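Local coordinates for protein single-stranded DNA specific exonuclease RecJ (Thermus thermophilus, PDB 2ZXR) that degrades single-stranded DNA from the 5' end toward the 3' end as a divalent-cation-dependent exonuclease that acts in DNA repair, at residues V487-W492 with V522-L527; L480-K485 with V503-L508; L278-K283 with V300-R305; A269-A274 with R305-R310; A23-G28 with R41-L46. All blocks are in the same frame, centred on the assembly; numbering follows the deposited sequence.

Contact 5 comes first in the chain, then contacts 4 and 3, and last contacts 2 and 1, whose segments alternate. Contacts 1 and 2, with centres 5 Å apart, lie in one mixed sheet of the OB domain: strands 479-484 and 487-492 are neighbours, as are 503-514 and 517-528. Contacts 3 and 4, 7 Å apart between centres, share Arg-305 and helix 293-321, which meets helix 261-277 and the start of helix 281-289 near the metal-binding aspartates. These two groups lie 30 to 41 Å apart between centres. Contact 5, its centre 29 Å from that of contact 1, joins the end of helix 15-25 to the loop after helix 29-37. The set thus samples barrel, metal-site helices and N-terminal helices.

Contact 1 (V487-W492 with V522-L527)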
# COMPACT_ATOMS: atom_id res chain seq x y z
N VAL A 487 -18.06 15.26 -9.24
CA VAL A 487 -17.40 13.94 -9.31
C VAL A 487 -18.24 12.90 -8.57
O VAL A 487 -18.56 13.10 -7.40
CB VAL A 487 -16.00 13.96 -8.66
CG1 VAL A 487 -15.47 12.54 -8.56
CG2 VAL A 487 -15.06 14.84 -9.45
N ARG A 488 -18.58 11.80 -9.24
CA ARG A 488 -19.38 10.78 -8.58
C ARG A 488 -18.54 9.86 -7.71
O ARG A 488 -17.55 9.30 -8.17
CB ARG A 488 -20.16 9.92 -9.59
CG ARG A 488 -21.14 8.96 -8.88
CD ARG A 488 -22.22 8.39 -9.80
NE ARG A 488 -21.86 7.08 -10.32
CZ ARG A 488 -22.43 5.93 -9.96
NH1 ARG A 488 -23.41 5.91 -9.07
NH2 ARG A 488 -21.99 4.79 -10.49
N VAL A 489 -18.96 9.69 -6.46
CA VAL A 489 -18.24 8.84 -5.53
C VAL A 489 -19.13 7.75 -4.93
O VAL A 489 -20.30 7.98 -4.66
CB VAL A 489 -17.56 9.73 -4.41
CG1 VAL A 489 -18.26 11.03 -4.29
CG2 VAL A 489 -17.52 9.02 -3.08
N LEU A 490 -18.55 6.55 -4.78
CA LEU A 490 -19.23 5.38 -4.24
C LEU A 490 -18.63 5.10 -2.88
O LEU A 490 -17.41 5.18 -2.71
CB LEU A 490 -19.00 4.17 -5.13
CG LEU A 490 -19.45 4.36 -6.57
CD1 LEU A 490 -18.77 3.30 -7.45
CD2 LEU A 490 -20.97 4.28 -6.65
N ALA A 491 -19.47 4.75 -1.93
CA ALA A 491 -18.99 4.51 -0.57
C ALA A 491 -19.86 3.62 0.30
O ALA A 491 -21.04 3.42 0.04
CB ALA A 491 -18.81 5.87 0.12
N TRP A 492 -19.26 3.10 1.36
CA TRP A 492 -19.96 2.29 2.33
C TRP A 492 -19.99 3.13 3.60
O TRP A 492 -19.01 3.20 4.35
CB TRP A 492 -19.20 0.98 2.58
CG TRP A 492 -19.27 0.10 1.40
CD1 TRP A 492 -18.55 0.20 0.24
CD2 TRP A 492 -20.21 -0.97 1.19
NE1 TRP A 492 -18.99 -0.73 -0.68
CE2 TRP A 492 -20.00 -1.46 -0.12
CE3 TRP A 492 -21.21 -1.55 1.99
CZ2 TRP A 492 -20.76 -2.51 -0.65
CZ3 TRP A 492 -21.96 -2.60 1.47
CH2 TRP A 492 -21.73 -3.06 0.16
N VAL A 522 -14.91 8.14 -8.23
CA VAL A 522 -14.10 7.89 -7.06
C VAL A 522 -14.74 6.88 -6.14
O VAL A 522 -15.93 6.95 -5.84
CB VAL A 522 -13.81 9.20 -6.28
CG1 VAL A 522 -13.11 8.90 -4.99
CG2 VAL A 522 -12.93 10.12 -7.11
N GLN A 523 -13.94 5.91 -5.72
CA GLN A 523 -14.39 4.88 -4.82
C GLN A 523 -13.83 5.34 -3.49
O GLN A 523 -12.61 5.36 -3.30
CB GLN A 523 -13.75 3.54 -5.20
CG GLN A 523 -14.15 2.37 -4.32
CD GLN A 523 -15.54 1.85 -4.64
OE1 GLN A 523 -15.91 1.71 -5.81
NE2 GLN A 523 -16.33 1.55 -3.60
N ALA A 524 -14.71 5.71 -2.57
CA ALA A 524 -14.25 6.18 -1.28
C ALA A 524 -13.69 5.06 -0.38
O ALA A 524 -14.31 4.02 -0.25
CB ALA A 524 -15.39 6.90 -0.56
N VAL A 525 -12.50 5.28 0.20
CA VAL A 525 -11.91 4.31 1.12
C VAL A 525 -12.22 4.82 2.53
O VAL A 525 -12.41 4.03 3.47
CB VAL A 525 -10.37 4.14 0.94
CG1 VAL A 525 -10.04 3.77 -0.49
CG2 VAL A 525 -9.66 5.40 1.33
N ASP A 526 -12.24 6.14 2.70
CA ASP A 526 -12.64 6.68 4.00
C ASP A 526 -13.44 7.94 3.72
O ASP A 526 -13.25 8.59 2.69
CB ASP A 526 -11.46 7.00 4.93
CG ASP A 526 -11.89 7.08 6.42
OD1 ASP A 526 -13.09 6.85 6.72
OD2 ASP A 526 -11.05 7.37 7.30
N LEU A 527 -14.35 8.25 4.63
CA LEU A 527 -15.24 9.40 4.49
C LEU A 527 -15.56 9.93 5.89
O LEU A 527 -15.79 9.14 6.83
CB LEU A 527 -16.50 8.93 3.76
CG LEU A 527 -17.75 9.78 3.60
CD1 LEU A 527 -18.71 9.01 2.72
CD2 LEU A 527 -18.40 10.07 4.95
O HOH W 1 -16.53 3.62 1.48
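Val-522 and Ala-524 are tied to Arg-488 and Leu-490 by three backbone hydrogen bonds of 2.8 to 2.9 Å: Val-522 N to Arg-488 O, Leu-490 N to Val-522 O and Ala-524 N to Leu-490 O. Leu-490 thus bonds to the residues before and after Gln-523, the parallel pattern, and Val-522 O also receives the CA-H of Val-489. Farther on, a water replaces the direct bond, accepting from Trp-492 N and donating to Ala-524 O, just before the classic beta bulge that Val-525 and Asp-526 form against Ala-506. On one face Val-489 CB lies 4.2 Å from Val-522 CB, and the methyls pack tightly where Ala-491 CB meets Ala-524 CB at 3.6 Å. On the other, the Gln-523 chain bends at chi2 (77°), its amide lying beside Leu-490, with Gln-523 OE1 3.7 Å from Leu-490 CD1. Leu-490 CD2 lies over a guanidinium face of Arg-488, whose NE pairs with Glu-521. Within the RecJ OB domain, such a parallel pair between otherwise antiparallel neighbours is the third-to-fifth strand pairing of the OB-fold barrel.

Contact 2 (L480-K485 with V503-L508); sequences LAFRLK and VEVAGL
The strand bearing Phe-482 and Leu-484 runs across the one bearing Val-503 and Val-505 at 103°, with axes 9.9 Å apart at closest approach. No hydrogen bond passes between them at this spacing; the nearest CA atoms, those of Leu-484 and Val-503, are 9.0 Å apart, and only side chains bridge the gap. All four of these residues direct CB toward the opposite strand. Phe-482 has CG between the backbone N and the carbonyl carbon (chi1 61°), and its ring reaches tip to tip with Val-505: CZ lies 4.1 Å from Val-505 CG2, which sits at the ring edge near its plane. Val-503 CG2 approaches the same ring at CE1, more loosely, at 4.3 Å. Leu-484 CD1 lies against the CG2 of both valines, 3.9 Å from that of Val-505, and Leu-484 CD2 lies 4.0 Å from Val-503 CG2. Each valine therefore uses its CG2 methyl to meet both the aromatic and the aliphatic partner, an entirely apolar and buried junction. Leu-464 adds to it by touching Leu-484 and Val-505, while Leu-527 packs on Phe-482. The strands belong to one sheet but are not neighbours in it, and the nearly perpendicular packing of side chains across the space it encloses is that of the hydrophobic interior of an OB-fold beta-barrel, with the second strand facing the fourth.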
# COMPACT_ATOMS: atom_id res chain seq x y z
N LEU A 480 -23.80 3.44 -0.84
CA LEU A 480 -24.44 4.62 -1.43
C LEU A 480 -23.55 5.34 -2.45
O LEU A 480 -22.41 4.95 -2.71
CB LEU A 480 -24.85 5.61 -0.33
CG LEU A 480 -23.78 6.41 0.44
CD1 LEU A 480 -23.34 7.59 -0.38
CD2 LEU A 480 -24.35 6.91 1.77
N ALA A 481 -24.10 6.42 -3.02
CA ALA A 481 -23.39 7.20 -4.01
C ALA A 481 -23.84 8.65 -3.95
O ALA A 481 -25.01 8.94 -3.71
CB ALA A 481 -23.63 6.63 -5.39
N PHE A 482 -22.91 9.57 -4.18
CA PHE A 482 -23.22 10.99 -4.17
C PHE A 482 -22.18 11.75 -4.99
O PHE A 482 -21.26 11.14 -5.55
CB PHE A 482 -23.26 11.52 -2.73
CG PHE A 482 -21.97 11.37 -1.99
CD1 PHE A 482 -21.03 12.40 -1.99
CD2 PHE A 482 -21.66 10.19 -1.33
CE1 PHE A 482 -19.81 12.26 -1.33
CE2 PHE A 482 -20.45 10.03 -0.67
CZ PHE A 482 -19.52 11.07 -0.67
N ARG A 483 -22.32 13.07 -5.06
CA ARG A 483 -21.39 13.87 -5.84
C ARG A 483 -20.71 14.99 -5.10
O ARG A 483 -21.31 15.64 -4.25
CB ARG A 483 -22.10 14.46 -7.06
CG ARG A 483 -22.31 13.47 -8.18
CD ARG A 483 -22.35 14.19 -9.51
NE ARG A 483 -22.10 13.26 -10.62
CZ ARG A 483 -22.85 12.19 -10.88
NH1 ARG A 483 -23.91 11.91 -10.12
NH2 ARG A 483 -22.53 11.40 -11.89
N LEU A 484 -19.45 15.23 -5.44
CA LEU A 484 -18.69 16.31 -4.86
C LEU A 484 -18.05 17.06 -6.01
O LEU A 484 -17.18 16.51 -6.71
CB LEU A 484 -17.59 15.80 -3.91
CG LEU A 484 -17.99 15.21 -2.56
CD1 LEU A 484 -16.73 14.93 -1.77
CD2 LEU A 484 -18.89 16.17 -1.79
N LYS A 485 -18.49 18.31 -6.21
CA LYS A 485 -17.98 19.16 -7.29
C LYS A 485 -18.09 18.42 -8.63
O LYS A 485 -17.13 18.40 -9.41
CB LYS A 485 -16.52 19.54 -7.04
CG LYS A 485 -16.18 19.97 -5.61
CD LYS A 485 -16.92 21.22 -5.20
CE LYS A 485 -16.55 21.60 -3.78
NZ LYS A 485 -17.42 22.70 -3.23
N VAL A 503 -18.57 17.02 3.88
CA VAL A 503 -17.74 15.83 4.06
C VAL A 503 -16.35 15.96 3.46
O VAL A 503 -16.06 16.85 2.66
CB VAL A 503 -18.39 14.58 3.42
CG1 VAL A 503 -19.73 14.27 4.07
CG2 VAL A 503 -18.58 14.82 1.94
N GLU A 504 -15.49 15.05 3.89
CA GLU A 504 -14.13 14.95 3.38
C GLU A 504 -14.05 13.50 2.93
O GLU A 504 -14.58 12.62 3.60
CB GLU A 504 -13.12 15.20 4.49
CG GLU A 504 -12.49 16.55 4.41
CD GLU A 504 -11.51 16.79 5.51
OE1 GLU A 504 -10.71 17.72 5.32
OE2 GLU A 504 -11.55 16.09 6.55
N VAL A 505 -13.41 13.25 1.80
CA VAL A 505 -13.30 11.89 1.28
C VAL A 505 -11.89 11.57 0.82
O VAL A 505 -11.27 12.38 0.13
CB VAL A 505 -14.18 11.68 0.03
CG1 VAL A 505 -13.92 10.27 -0.55
CG2 VAL A 505 -15.66 11.85 0.39
N ALA A 506 -11.40 10.38 1.21
CA ALA A 506 -10.09 9.91 0.79
C ALA A 506 -10.49 8.85 -0.23
O ALA A 506 -11.09 7.84 0.13
CB ALA A 506 -9.37 9.26 1.93
N GLY A 507 -10.19 9.07 -1.51
CA GLY A 507 -10.63 8.08 -2.47
C GLY A 507 -9.74 7.70 -3.63
O GLY A 507 -8.83 8.43 -3.99
N LEU A 508 -10.04 6.55 -4.21
CA LEU A 508 -9.31 6.01 -5.35
C LEU A 508 -9.95 6.48 -6.65
O LEU A 508 -11.17 6.34 -6.83
CB LEU A 508 -9.33 4.48 -5.31
CG LEU A 508 -8.70 3.86 -4.07
CD1 LEU A 508 -9.25 2.41 -3.82
CD2 LEU A 508 -7.16 3.85 -4.28

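Contact 3 (L278-K283 with V300-R305); sequences LGEAEK and VGELHR
Lys-283 NZ sits between two carboxylates, hydrogen-bonded to Glu-280 OE2 at 2.6 Å and to Glu-302 OE2 at 2.8 Å, in a network of four alternating charges. Glu-280 OE2 and Glu-302 OE2 are only 4.4 Å apart, a repulsion the ammonium between them probably offsets. NZ meets Glu-280 OE2 nearly along its C-O axis and Glu-302 OE2 on the anti side, 28° out of the carboxylate plane; the lysine chain bends at chi2 (56°) and chi4. Glu-280 follows a Schellman motif that ends helix 261-277, with Gly-279 as the C-prime residue and Glu-280 N bonded to Ala-275 O. Arg-305, one turn beyond Glu-302 on helix 293-321, completes the network loosely: its NH1 pairs with Glu-302 OE1 at 2.5 Å, whereas NH2 is 3.6 Å from both Glu-280 OE1 and OE2, a long ion pair at the guanidinium edge. Beneath the charges Leu-303 CD2 packs 4.4 Å from Lys-283 CB. The Glu-280 side chain lies about 10 Å from that of manganese ligand Asp-80.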
# COMPACT_ATOMS: atom_id res chain seq x y z
N LEU A 278 -4.67 -25.94 5.39
CA LEU A 278 -5.55 -27.07 5.68
C LEU A 278 -4.90 -28.47 5.61
O LEU A 278 -5.59 -29.50 5.62
CB LEU A 278 -6.78 -26.99 4.76
CG LEU A 278 -8.09 -26.48 5.40
CD1 LEU A 278 -7.80 -25.44 6.48
CD2 LEU A 278 -9.02 -25.93 4.33
N GLY A 279 -3.58 -28.52 5.57
CA GLY A 279 -2.91 -29.82 5.52
C GLY A 279 -2.93 -30.52 4.17
O GLY A 279 -2.74 -31.74 4.11
N GLU A 280 -3.17 -29.79 3.09
CA GLU A 280 -3.13 -30.45 1.78
C GLU A 280 -2.18 -29.70 0.84
O GLU A 280 -2.47 -29.52 -0.34
CB GLU A 280 -4.55 -30.60 1.19
CG GLU A 280 -5.37 -31.71 1.92
CD GLU A 280 -6.80 -31.95 1.39
OE1 GLU A 280 -7.76 -31.90 2.21
OE2 GLU A 280 -7.00 -32.20 0.17
N ALA A 281 -1.03 -29.31 1.37
CA ALA A 281 -0.00 -28.61 0.59
C ALA A 281 0.45 -29.38 -0.67
O ALA A 281 0.75 -28.77 -1.69
CB ALA A 281 1.21 -28.27 1.48
N GLU A 282 0.46 -30.72 -0.61
CA GLU A 282 0.84 -31.54 -1.76
C GLU A 282 -0.06 -31.21 -2.93
O GLU A 282 0.37 -31.17 -4.06
CB GLU A 282 0.68 -33.05 -1.49
CG GLU A 282 0.76 -33.46 -0.05
CD GLU A 282 -0.51 -33.12 0.75
OE1 GLU A 282 -0.35 -32.64 1.90
OE2 GLU A 282 -1.65 -33.35 0.24
N LYS A 283 -1.34 -31.01 -2.65
CA LYS A 283 -2.30 -30.69 -3.70
C LYS A 283 -1.88 -29.44 -4.46
O LYS A 283 -1.92 -29.41 -5.71
CB LYS A 283 -3.68 -30.44 -3.08
CG LYS A 283 -4.70 -31.57 -3.25
CD LYS A 283 -4.20 -32.86 -2.71
CE LYS A 283 -5.30 -33.92 -2.80
NZ LYS A 283 -6.54 -33.49 -2.09
N VAL A 300 -7.39 -27.73 -9.53
CA VAL A 300 -7.91 -26.38 -9.36
C VAL A 300 -9.27 -26.54 -8.63
O VAL A 300 -9.57 -25.81 -7.69
CB VAL A 300 -8.07 -25.67 -10.74
CG1 VAL A 300 -8.96 -24.43 -10.60
CG2 VAL A 300 -6.67 -25.23 -11.25
N GLY A 301 -10.06 -27.52 -9.05
CA GLY A 301 -11.34 -27.75 -8.38
C GLY A 301 -11.09 -28.03 -6.90
O GLY A 301 -11.79 -27.52 -6.01
N GLU A 302 -10.08 -28.84 -6.62
CA GLU A 302 -9.73 -29.16 -5.23
C GLU A 302 -9.31 -27.89 -4.44
O GLU A 302 -9.75 -27.67 -3.31
CB GLU A 302 -8.60 -30.19 -5.22
CG GLU A 302 -8.45 -30.95 -3.94
CD GLU A 302 -9.37 -32.17 -3.90
OE1 GLU A 302 -10.60 -32.00 -4.06
OE2 GLU A 302 -8.85 -33.29 -3.71
N LEU A 303 -8.44 -27.06 -5.01
CA LEU A 303 -8.04 -25.85 -4.29
C LEU A 303 -9.28 -24.97 -4.04
O LEU A 303 -9.37 -24.33 -3.00
CB LEU A 303 -7.00 -25.02 -5.06
CG LEU A 303 -5.58 -25.51 -5.38
CD1 LEU A 303 -4.66 -24.31 -5.47
CD2 LEU A 303 -5.07 -26.49 -4.32
N HIS A 304 -10.21 -24.93 -4.99
CA HIS A 304 -11.43 -24.13 -4.78
C HIS A 304 -12.20 -24.63 -3.56
O HIS A 304 -12.73 -23.84 -2.78
CB HIS A 304 -12.34 -24.17 -5.99
CG HIS A 304 -11.83 -23.37 -7.15
ND1 HIS A 304 -12.27 -23.54 -8.44
CD2 HIS A 304 -10.93 -22.35 -7.19
CE1 HIS A 304 -11.68 -22.66 -9.23
NE2 HIS A 304 -10.87 -21.92 -8.49
N ARG A 305 -12.24 -25.96 -3.40
CA ARG A 305 -12.93 -26.55 -2.28
C ARG A 305 -12.22 -26.26 -0.96
O ARG A 305 -12.85 -25.95 0.04
CB ARG A 305 -13.06 -28.06 -2.46
CG ARG A 305 -14.10 -28.64 -1.52
CD ARG A 305 -13.82 -30.09 -1.19
NE ARG A 305 -12.57 -30.23 -0.45
CZ ARG A 305 -11.61 -31.07 -0.80
NH1 ARG A 305 -11.78 -31.83 -1.87
NH2 ARG A 305 -10.48 -31.14 -0.09

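Contact 4 (A269-A274 with R305-R310); sequences APRINA and RLNARR
Asn-307 projects between Pro-270, Arg-271 and Ala-274, its CG anti to the backbone N (chi1 -170°). Its amide lies nearly flat against the Arg-271 guanidinium, the planes 16° apart, with ND2 3.8 Å above one face and offset toward the rim. OD1 turns the other way and accepts an almost straight bond from Arg-310 NH2 (2.6 Å), close to that guanidinium's plane, which fixes the amide's orientation. It also lies 3.4 Å from Pro-270 O, two acceptors with no bond between them; the arginine's charge probably eases this. The Arg-310 chain is bent at chi2 and chi3; NH2 lies 3.9 Å from Pro-270 CB and NH1 pairs with Glu-314. Ala-274 packs closely, its CB 3.6 Å from Asn-307 CA and 4.0 Å from Arg-310 CB, where the helix axes come within 8.2 Å and cross at 83°. Helix 261-277 lies between helix 293-321 and helix 83-98, touching the latter through Ile-272 and at its start, where Ala-83 N donates to Asn-273 OD1.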
# COMPACT_ATOMS: atom_id res chain seq x y z
N ALA A 269 -3.19 -16.50 -4.73
CA ALA A 269 -2.44 -16.94 -3.57
C ALA A 269 -3.30 -17.52 -2.46
O ALA A 269 -2.91 -18.50 -1.83
CB ALA A 269 -1.59 -15.79 -3.04
N PRO A 270 -4.46 -16.91 -2.17
CA PRO A 270 -5.29 -17.48 -1.10
C PRO A 270 -5.71 -18.92 -1.37
O PRO A 270 -5.82 -19.71 -0.43
CB PRO A 270 -6.49 -16.53 -1.03
CG PRO A 270 -5.85 -15.21 -1.39
CD PRO A 270 -4.98 -15.59 -2.58
N ARG A 271 -5.94 -19.28 -2.63
CA ARG A 271 -6.34 -20.67 -2.95
C ARG A 271 -5.18 -21.63 -2.63
O ARG A 271 -5.37 -22.71 -2.08
CB ARG A 271 -6.68 -20.83 -4.42
CG ARG A 271 -8.14 -20.86 -4.74
CD ARG A 271 -8.70 -19.47 -4.84
NE ARG A 271 -10.05 -19.49 -5.39
CZ ARG A 271 -10.80 -18.40 -5.51
NH1 ARG A 271 -10.33 -17.23 -5.13
NH2 ARG A 271 -12.04 -18.49 -5.97
N ILE A 272 -3.98 -21.21 -3.01
CA ILE A 272 -2.80 -21.99 -2.76
C ILE A 272 -2.54 -22.06 -1.25
O ILE A 272 -2.24 -23.14 -0.72
CB ILE A 272 -1.56 -21.33 -3.46
CG1 ILE A 272 -1.72 -21.40 -4.97
CG2 ILE A 272 -0.28 -22.01 -3.00
CD1 ILE A 272 -0.63 -20.68 -5.75
N ASN A 273 -2.67 -20.92 -0.56
CA ASN A 273 -2.40 -20.92 0.88
C ASN A 273 -3.38 -21.76 1.67
O ASN A 273 -3.01 -22.36 2.67
CB ASN A 273 -2.38 -19.50 1.47
CG ASN A 273 -1.17 -18.69 1.03
OD1 ASN A 273 -0.10 -19.25 0.77
ND2 ASN A 273 -1.32 -17.39 0.96
N ALA A 274 -4.63 -21.80 1.22
CA ALA A 274 -5.66 -22.57 1.92
C ALA A 274 -5.32 -24.05 1.94
O ALA A 274 -5.61 -24.72 2.92
CB ALA A 274 -7.03 -22.37 1.25
N ARG A 305 -12.24 -25.96 -3.40
CA ARG A 305 -12.93 -26.55 -2.28
C ARG A 305 -12.22 -26.26 -0.96
O ARG A 305 -12.85 -25.95 0.04
CB ARG A 305 -13.06 -28.06 -2.46
CG ARG A 305 -14.10 -28.64 -1.52
CD ARG A 305 -13.82 -30.09 -1.19
NE ARG A 305 -12.57 -30.23 -0.45
CZ ARG A 305 -11.61 -31.07 -0.80
NH1 ARG A 305 -11.78 -31.83 -1.87
NH2 ARG A 305 -10.48 -31.14 -0.09
N LEU A 306 -10.90 -26.37 -0.96
CA LEU A 306 -10.15 -26.10 0.26
C LEU A 306 -10.31 -24.63 0.69
O LEU A 306 -10.46 -24.33 1.88
CB LEU A 306 -8.67 -26.44 0.06
CG LEU A 306 -8.38 -27.95 0.02
CD1 LEU A 306 -7.09 -28.19 -0.75
CD2 LEU A 306 -8.31 -28.53 1.47
N ASN A 307 -10.27 -23.73 -0.29
CA ASN A 307 -10.42 -22.30 0.00
C ASN A 307 -11.82 -21.99 0.55
O ASN A 307 -11.97 -21.14 1.42
CB ASN A 307 -10.16 -21.48 -1.26
CG ASN A 307 -10.07 -19.99 -0.97
OD1 ASN A 307 -9.19 -19.54 -0.24
ND2 ASN A 307 -10.99 -19.24 -1.55
N ALA A 308 -12.84 -22.70 0.05
CA ALA A 308 -14.21 -22.50 0.52
C ALA A 308 -14.31 -23.01 1.96
O ALA A 308 -15.05 -22.45 2.78
CB ALA A 308 -15.21 -23.27 -0.37
N ARG A 309 -13.57 -24.06 2.27
CA ARG A 309 -13.56 -24.61 3.62
C ARG A 309 -12.86 -23.60 4.55
O ARG A 309 -13.38 -23.26 5.60
CB ARG A 309 -12.83 -25.96 3.63
CG ARG A 309 -12.66 -26.64 5.00
CD ARG A 309 -14.00 -26.86 5.73
NE ARG A 309 -13.82 -27.64 6.96
CZ ARG A 309 -14.73 -27.77 7.92
NH1 ARG A 309 -15.90 -27.16 7.82
NH2 ARG A 309 -14.46 -28.50 9.00
N ARG A 310 -11.69 -23.12 4.14
CA ARG A 310 -10.96 -22.14 4.93
C ARG A 310 -11.88 -20.93 5.19
O ARG A 310 -11.95 -20.43 6.32
CB ARG A 310 -9.70 -21.70 4.16
CG ARG A 310 -8.76 -20.70 4.90
CD ARG A 310 -9.15 -19.24 4.61
NE ARG A 310 -9.11 -18.90 3.18
CZ ARG A 310 -9.40 -17.69 2.69
NH1 ARG A 310 -9.73 -16.70 3.50
NH2 ARG A 310 -9.37 -17.47 1.38

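Contact 5 (A23-G28 with R41-L46)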
# COMPACT_ATOMS: atom_id res chain seq x y z
N ALA A 23 8.74 16.11 -16.69
CA ALA A 23 9.38 16.10 -18.00
C ALA A 23 9.94 14.74 -18.36
O ALA A 23 9.72 14.24 -19.45
CB ALA A 23 10.50 17.14 -18.05
N ALA A 24 10.66 14.13 -17.42
CA ALA A 24 11.30 12.85 -17.64
C ALA A 24 10.36 11.65 -17.68
O ALA A 24 10.77 10.57 -18.08
CB ALA A 24 12.40 12.63 -16.60
N LEU A 25 9.12 11.82 -17.24
CA LEU A 25 8.17 10.72 -17.28
C LEU A 25 7.00 11.08 -18.17
O LEU A 25 6.11 10.26 -18.41
CB LEU A 25 7.66 10.38 -15.89
CG LEU A 25 8.68 9.91 -14.86
CD1 LEU A 25 7.91 9.43 -13.63
CD2 LEU A 25 9.55 8.79 -15.41
N GLU A 26 6.99 12.32 -18.66
CA GLU A 26 5.93 12.80 -19.53
C GLU A 26 4.54 12.69 -18.89
O GLU A 26 3.64 12.08 -19.46
CB GLU A 26 5.97 12.02 -20.85
CG GLU A 26 7.38 11.94 -21.45
CD GLU A 26 7.41 11.23 -22.81
OE1 GLU A 26 6.84 11.76 -23.79
OE2 GLU A 26 8.02 10.13 -22.89
N VAL A 27 4.37 13.29 -17.71
CA VAL A 27 3.08 13.26 -17.03
C VAL A 27 2.75 14.59 -16.36
O VAL A 27 3.63 15.41 -16.13
CB VAL A 27 3.05 12.14 -15.92
CG1 VAL A 27 3.26 10.76 -16.55
CG2 VAL A 27 4.12 12.42 -14.86
N GLY A 28 1.48 14.79 -16.06
CA GLY A 28 1.06 15.99 -15.37
C GLY A 28 1.56 16.05 -13.93
O GLY A 28 2.22 15.11 -13.45
N ARG A 41 12.14 8.65 -10.64
CA ARG A 41 12.66 9.88 -11.23
C ARG A 41 12.87 9.84 -12.75
O ARG A 41 12.53 10.79 -13.44
CB ARG A 41 13.97 10.27 -10.54
CG ARG A 41 13.86 10.39 -9.03
CD ARG A 41 12.62 11.18 -8.61
NE ARG A 41 12.40 11.16 -7.16
CZ ARG A 41 13.09 11.89 -6.28
NH1 ARG A 41 12.82 11.80 -4.98
NH2 ARG A 41 14.04 12.71 -6.71
N ARG A 42 13.44 8.74 -13.25
CA ARG A 42 13.69 8.60 -14.69
C ARG A 42 12.80 7.49 -15.25
O ARG A 42 12.24 6.72 -14.48
CB ARG A 42 15.16 8.24 -14.93
CG ARG A 42 16.13 9.12 -14.16
CD ARG A 42 17.56 8.76 -14.47
NE ARG A 42 17.88 7.37 -14.15
CZ ARG A 42 17.87 6.86 -12.92
NH1 ARG A 42 17.56 7.62 -11.87
NH2 ARG A 42 18.18 5.58 -12.73
N LYS A 43 12.67 7.42 -16.58
CA LYS A 43 11.84 6.39 -17.20
C LYS A 43 12.23 4.97 -16.80
O LYS A 43 11.37 4.10 -16.67
CB LYS A 43 11.87 6.50 -18.72
CG LYS A 43 10.97 7.57 -19.32
CD LYS A 43 10.86 7.39 -20.83
CE LYS A 43 10.10 8.54 -21.49
NZ LYS A 43 8.72 8.68 -20.96
N GLU A 44 13.52 4.74 -16.60
CA GLU A 44 14.01 3.41 -16.23
C GLU A 44 13.71 3.00 -14.79
O GLU A 44 14.03 1.88 -14.38
CB GLU A 44 15.53 3.29 -16.51
CG GLU A 44 16.35 4.55 -16.21
CD GLU A 44 16.56 5.42 -17.45
OE1 GLU A 44 17.33 5.01 -18.35
OE2 GLU A 44 15.96 6.52 -17.53
N ASP A 45 13.09 3.90 -14.03
CA ASP A 45 12.75 3.61 -12.63
C ASP A 45 11.36 2.97 -12.63
O ASP A 45 10.96 2.31 -11.67
CB ASP A 45 12.70 4.91 -11.82
CG ASP A 45 13.97 5.74 -11.97
OD1 ASP A 45 14.67 5.57 -12.99
OD2 ASP A 45 14.24 6.59 -11.08
N LEU A 46 10.64 3.19 -13.72
CA LEU A 46 9.31 2.64 -13.89
C LEU A 46 9.45 1.22 -14.39
O LEU A 46 8.63 0.34 -14.10
CB LEU A 46 8.53 3.46 -14.91
CG LEU A 46 8.06 4.81 -14.38
CD1 LEU A 46 7.27 5.52 -15.48
CD2 LEU A 46 7.18 4.59 -13.14
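Glu-26 and Lys-43 form the salt bridge of this contact, Lys-43 NZ lying on the anti lone pair of Glu-26 OE2 at 2.5 Å, a short distance that says little about strength. The lysine chain runs extended until chi4, where a bend (-59°) turns NZ to the carboxylate; on the way its CG passes 3.3 Å from Ala-24 O. Within 41-46, hydrogen bonds and one charge contact meet at Asp-45. Its OD2 accepts from Arg-41 N (3.0 Å) and Arg-42 N, both above one face of the carboxylate plane, while OD1 lies over the centre of the Arg-42 guanidinium, an attraction of charges without a directed N-H. The arrangement is two helices joined by a short turn: Glu-26, with positive phi, is the first residue to leave helical angles after helix 15-25, Gly-28 is the N-cap of helix 29-37, and the following loop folds back on the end of the first helix. Packing centres on Leu-25. Its CD2 lies against the loop backbone, 3.5 Å from Arg-42 C, and forms the apolar pair with Leu-46 CD1 at 4.0 Å; Tyr-35 of the second helix touches both leucines. Beside it Ala-24 CB rests 3.7 Å from Arg-41 O. Arg-41 itself points away to a cation-pi contact with Trp-36, and Leu-46 O accepts from Arg-230 and Lys-234 of helix 227-239.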